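Local atomic coordinates of mitochondrial enolase superfamily member 1 (Homo sapiens, PDB entry 4A35), a protein that catalyses the magnesium-dependent dehydration of L-fuconate to 2-keto-3-deoxy-L-fuconate, a step in the breakdown of L-fucose. Residues A[133-136]-A[137-141]; A[370-374]-A[375-379]. All coordinates share one frame; numbering follows the deposited sequence.

Overall arrangement
Following the chain from the N terminus, interaction 1 comes first. It lies on the short helix 135-141, in the N-terminal domain of the mandelate racemase/muconate lactonizing enzyme fold. Interaction 2 comes much later, at the C-terminal end of helix 362-377, in the enolase C-terminal domain. Each is local and closes turns of its own helix rather than a long loop. The two follow in series and neither nest nor cross. In space they touch: the centres of interaction 1 and interaction 2 are 11 Å apart. Trp136, Leu139 and Val140 of interaction 1 pack on Phe372 and Ile375 of interaction 2, which ties the two domains together.

Interaction 1: A[133-136]-A[137-141]; sequences KPVW and KLLVD
Lys133 and Asp141 meet because every torsion of the lysine chain beyond CG is near 180°, so the chain reaches alongside the short helix to the aspartate. Lys133 NZ bonds Asp141 OD2 at 2.8 Å, on the lone pair turned away from the other oxygen. Lys137 comes to the same carboxylate by a bent chain, with chi2 at 57°. Its NZ lies 2.8 Å from Asp141 OD1, on the syn side and a little out of the carboxylate plane. Two lysines thus share one aspartate, one on each oxygen. Lys137 also pairs with Glu180, so the network reaches helix 176-186. The two ammonium groups stay apart, and the shared carboxylate probably offsets their like charges.

Pro134 is the N-cap residue of helix 135-141. Its carbonyl oxygen accepts Leu138 N at 3.0 Å and, weakly, Lys137 N. Val135 O then takes Leu139 N, and Trp136 O takes Val140 N at 2.9 Å.

Trp136 CG sits between the backbone N and the carbonyl carbon (chi1 71°), which lays the indole against Lys137. Lys137 CB sits over one face of its six-membered ring in a CH-pi contact, 3.9 Å from the centroid. Val140 CG2 lies at the ring edge, near CE3. The indole NE1 bonds Pro410 O. With an alanine in place of Trp136, Pro410 O is likely to lose its indole donor and Lys137 CB the ring face beneath it. On another side of the helix, Val135 CG1 packs alongside Leu139 CD1 at 3.9 Å, next to helix 110-131.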
loop_
_atom_site.group_PDB
_atom_site.type_symbol
_atom_site.label_atom_id
_atom_site.label_comp_id
_atom_site.label_asym_id
_atom_site.label_seq_id
_atom_site.Cartn_x
_atom_site.Cartn_y
_atom_site.Cartn_z
ATOM N N LYS A 133 18.436 2.159 -28.421
ATOM C CA LYS A 133 17.622 3.366 -28.302
ATOM C C LYS A 133 17.421 3.770 -26.840
ATOM O O LYS A 133 17.313 2.901 -25.970
ATOM C CB LYS A 133 16.212 3.091 -28.908
ATOM C CG LYS A 133 16.188 3.061 -30.413
ATOM C CD LYS A 133 14.798 2.682 -30.921
ATOM C CE LYS A 133 14.849 2.548 -32.437
ATOM N NZ LYS A 133 13.520 2.225 -33.009
ATOM N N PRO A 134 17.384 5.086 -26.536
ATOM C CA PRO A 134 16.947 5.492 -25.182
ATOM C C PRO A 134 15.477 5.053 -25.016
ATOM O O PRO A 134 14.759 4.891 -26.027
ATOM C CB PRO A 134 17.046 7.032 -25.213
ATOM C CG PRO A 134 17.079 7.400 -26.647
ATOM C CD PRO A 134 17.521 6.245 -27.456
ATOM N N VAL A 135 15.038 4.791 -23.781
ATOM C CA VAL A 135 13.667 4.327 -23.540
ATOM C C VAL A 135 12.633 5.302 -24.185
ATOM O O VAL A 135 11.644 4.831 -24.769
ATOM C CB VAL A 135 13.405 4.066 -22.020
ATOM C CG1 VAL A 135 11.907 4.097 -21.683
ATOM C CG2 VAL A 135 14.033 2.731 -21.598
ATOM N N TRP A 136 12.811 6.625 -24.048
ATOM C CA TRP A 136 11.812 7.543 -24.644
ATOM C C TRP A 136 11.606 7.251 -26.168
ATOM O O TRP A 136 10.465 7.204 -26.645
ATOM C CB TRP A 136 12.153 9.030 -24.411
ATOM C CG TRP A 136 13.339 9.567 -25.183
ATOM C CD1 TRP A 136 14.620 9.694 -24.726
ATOM C CD2 TRP A 136 13.334 10.095 -26.527
ATOM N NE1 TRP A 136 15.432 10.211 -25.716
ATOM C CE2 TRP A 136 14.664 10.503 -26.820
ATOM C CE3 TRP A 136 12.341 10.244 -27.518
ATOM C CZ2 TRP A 136 15.029 11.059 -28.056
ATOM C CZ3 TRP A 136 12.711 10.796 -28.758
ATOM C CH2 TRP A 136 14.042 11.171 -29.018
ATOM N N LYS A 137 12.703 6.927 -26.880
ATOM C CA LYS A 137 12.683 6.711 -28.323
ATOM C C LYS A 137 12.129 5.353 -28.645
ATOM O O LYS A 137 11.363 5.219 -29.600
ATOM C CB LYS A 137 14.086 6.923 -28.926
ATOM C CG LYS A 137 14.151 6.801 -30.461
ATOM C CD LYS A 137 13.197 7.768 -31.197
ATOM C CE LYS A 137 13.525 7.861 -32.691
ATOM N NZ LYS A 137 12.336 8.368 -33.458
ATOM N N LEU A 138 12.430 4.355 -27.787
ATOM C CA LEU A 138 11.857 3.013 -27.932
ATOM C C LEU A 138 10.338 3.120 -27.878
ATOM O O LEU A 138 9.637 2.503 -28.699
ATOM C CB LEU A 138 12.380 2.094 -26.786
ATOM C CG LEU A 138 11.767 0.677 -26.705
ATOM C CD1 LEU A 138 12.297 -0.175 -27.884
ATOM C CD2 LEU A 138 12.095 0.011 -25.321
ATOM N N LEU A 139 9.826 3.910 -26.897
ATOM C CA LEU A 139 8.385 4.106 -26.729
ATOM C C LEU A 139 7.786 4.857 -27.913
ATOM O O LEU A 139 6.757 4.419 -28.467
ATOM C CB LEU A 139 8.113 4.857 -25.414
ATOM C CG LEU A 139 8.395 4.031 -24.148
ATOM C CD1 LEU A 139 8.304 4.913 -22.907
ATOM C CD2 LEU A 139 7.441 2.811 -24.072
ATOM N N VAL A 140 8.398 5.997 -28.276
ATOM C CA VAL A 140 7.957 6.819 -29.453
ATOM C C VAL A 140 7.841 5.960 -30.748
ATOM O O VAL A 140 6.860 6.100 -31.483
ATOM C CB VAL A 140 8.883 8.046 -29.658
ATOM C CG1 VAL A 140 8.764 8.662 -31.073
ATOM C CG2 VAL A 140 8.628 9.104 -28.572
ATOM N N ASP A 141 8.820 5.073 -31.005
ATOM C CA ASP A 141 8.865 4.264 -32.219
ATOM C C ASP A 141 7.990 3.025 -32.180
ATOM O O ASP A 141 7.783 2.416 -33.221
ATOM C CB ASP A 141 10.317 3.866 -32.523
ATOM C CG ASP A 141 11.188 5.013 -33.047
ATOM O OD1 ASP A 141 10.626 6.137 -33.323
ATOM O OD2 ASP A 141 12.404 4.788 -33.237
#

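Interaction 2: A[370-374]-A[375-379]; sequences IIFDY and ISVSA. With EDO (1,2-ethanediol), chain G.
Asp373 and Ser378 form the tight part of this helix end. Ser378 OG donates to Asp373 OD2 at 2.7 Å, coming from above the carboxylate plane. The backbone oxygen of Asp373 takes both Val377 N and Ser378 N at 2.8 Å, from opposite faces of the carbonyl plane. The bond from Ser378 N spans five residues and makes a wider pi-type turn as helix 362-377 runs out. Asp373 belongs to a magnesium site with Tyr188 and Ser380, and its side chain lies about 3 Å from the ion. The Ser378 bond is consistent with holding the carboxylate in place there. A second magnesium is held by Asp251, Glu277 and Glu306.

Apolar packing continues on the buried side. With CG anti to the backbone N (chi1 163°), the Phe372 ring lies against the following turn. Its CE1 meets Ser376 CB at 3.3 Å, and its CE2 meets Val377 CG2 at 3.5 Å. The Ile371 and Ile375 side chains lie side by side, with Ile371 CG2 3.7 Å from Ile375 CD1.

The looser side is at Tyr374 and Ala379. Ala379 is exposed and has positive phi. Tyr374 is partly exposed, and its OH shares a 2.6 Å hydrogen bond with O1 of a 1,2-ethanediol, probably from the crystallisation liquor.

Phe372, Ile375 and Ser376 pack on helix 135-141. Asp373 and Val377 face helix 335-348, while Tyr374 and Ala379 touch helix 176-186.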
loop_
_atom_site.group_PDB
_atom_site.type_symbol
_atom_site.label_atom_id
_atom_site.label_comp_id
_atom_site.label_asym_id
_atom_site.label_seq_id
_atom_site.Cartn_x
_atom_site.Cartn_y
_atom_site.Cartn_z
ATOM N N ILE A 370 8.096 11.479 -19.684
ATOM C CA ILE A 370 7.414 12.734 -20.015
ATOM C C ILE A 370 7.777 13.235 -21.444
ATOM O O ILE A 370 6.916 13.827 -22.097
ATOM C CB ILE A 370 7.600 13.796 -18.906
ATOM C CG1 ILE A 370 6.437 14.808 -18.910
ATOM C CG2 ILE A 370 8.992 14.476 -18.877
ATOM C CD1 ILE A 370 4.936 14.186 -18.590
ATOM N N ILE A 371 9.008 12.932 -21.936
ATOM C CA ILE A 371 9.357 13.250 -23.316
ATOM C C ILE A 371 8.431 12.398 -24.231
ATOM O O ILE A 371 7.887 12.911 -25.202
ATOM C CB ILE A 371 10.852 13.070 -23.568
ATOM C CG1 ILE A 371 11.643 14.239 -22.866
ATOM C CG2 ILE A 371 11.187 12.956 -25.076
ATOM C CD1 ILE A 371 13.097 13.938 -22.722
ATOM N N PHE A 372 8.296 11.087 -23.903
ATOM C CA PHE A 372 7.375 10.203 -24.632
ATOM C C PHE A 372 5.932 10.770 -24.564
ATOM O O PHE A 372 5.270 10.847 -25.606
ATOM C CB PHE A 372 7.437 8.742 -24.142
ATOM C CG PHE A 372 6.225 7.930 -24.602
ATOM C CD1 PHE A 372 6.102 7.521 -25.930
ATOM C CD2 PHE A 372 5.179 7.638 -23.715
ATOM C CE1 PHE A 372 4.975 6.789 -26.357
ATOM C CE2 PHE A 372 4.027 6.965 -24.162
ATOM C CZ PHE A 372 3.944 6.531 -25.481
ATOM N N ASP A 373 5.500 11.228 -23.373
ATOM C CA ASP A 373 4.166 11.802 -23.201
ATOM C C ASP A 373 3.960 12.961 -24.225
ATOM O O ASP A 373 2.938 12.999 -24.933
ATOM C CB ASP A 373 3.951 12.308 -21.765
ATOM C CG ASP A 373 2.589 12.933 -21.635
ATOM O OD1 ASP A 373 1.596 12.199 -21.774
ATOM O OD2 ASP A 373 2.513 14.187 -21.511
ATOM N N TYR A 374 4.897 13.927 -24.243
ATOM C CA TYR A 374 4.797 15.058 -25.172
ATOM C C TYR A 374 4.742 14.633 -26.638
ATOM O O TYR A 374 3.892 15.119 -27.403
ATOM C CB TYR A 374 5.979 16.048 -24.998
ATOM C CG TYR A 374 5.915 17.206 -25.986
ATOM C CD1 TYR A 374 4.912 18.167 -25.900
ATOM C CD2 TYR A 374 6.830 17.307 -27.035
ATOM C CE1 TYR A 374 4.828 19.208 -26.823
ATOM C CE2 TYR A 374 6.758 18.353 -27.963
ATOM C CZ TYR A 374 5.765 19.302 -27.849
ATOM O OH TYR A 374 5.696 20.313 -28.778
ATOM N N ILE A 375 5.691 13.780 -27.059
ATOM C CA ILE A 375 5.779 13.379 -28.462
ATOM C C ILE A 375 4.551 12.521 -28.895
ATOM O O ILE A 375 4.025 12.733 -29.982
ATOM C CB ILE A 375 7.103 12.639 -28.754
ATOM C CG1 ILE A 375 8.322 13.586 -28.555
ATOM C CG2 ILE A 375 7.082 12.012 -30.169
ATOM C CD1 ILE A 375 9.689 12.829 -28.482
ATOM N N SER A 376 4.141 11.553 -28.049
ATOM C CA SER A 376 3.163 10.555 -28.494
ATOM C C SER A 376 1.817 10.530 -27.783
ATOM O O SER A 376 0.934 9.779 -28.247
ATOM C CB SER A 376 3.792 9.161 -28.370
ATOM O OG SER A 376 4.938 9.016 -29.200
ATOM N N VAL A 377 1.650 11.214 -26.641
ATOM C CA VAL A 377 0.376 11.043 -25.896
ATOM C C VAL A 377 -0.381 12.362 -25.736
ATOM O O VAL A 377 -1.452 12.487 -26.323
ATOM C CB VAL A 377 0.580 10.319 -24.513
ATOM C CG1 VAL A 377 -0.751 10.168 -23.748
ATOM C CG2 VAL A 377 1.232 8.947 -24.704
ATOM N N SER A 378 0.107 13.296 -24.882
ATOM C CA SER A 378 -0.603 14.572 -24.671
ATOM C C SER A 378 -0.388 15.553 -25.839
ATOM O O SER A 378 -1.238 16.394 -26.058
ATOM C CB SER A 378 -0.187 15.214 -23.357
ATOM O OG SER A 378 1.197 15.493 -23.417
ATOM N N ALA A 379 0.820 15.526 -26.513
ATOM C CA ALA A 379 1.146 16.447 -27.601
ATOM C C ALA A 379 1.033 17.923 -27.147
ATOM O O ALA A 379 0.541 18.788 -27.902
ATOM C CB ALA A 379 0.246 16.177 -28.815
HETATM C C1 EDO G . 2.990 22.879 -28.265
HETATM O O1 EDO G . 3.380 21.553 -28.560
HETATM C C2 EDO G . 3.306 23.262 -26.815
HETATM O O2 EDO G . 2.225 22.867 -26.000
#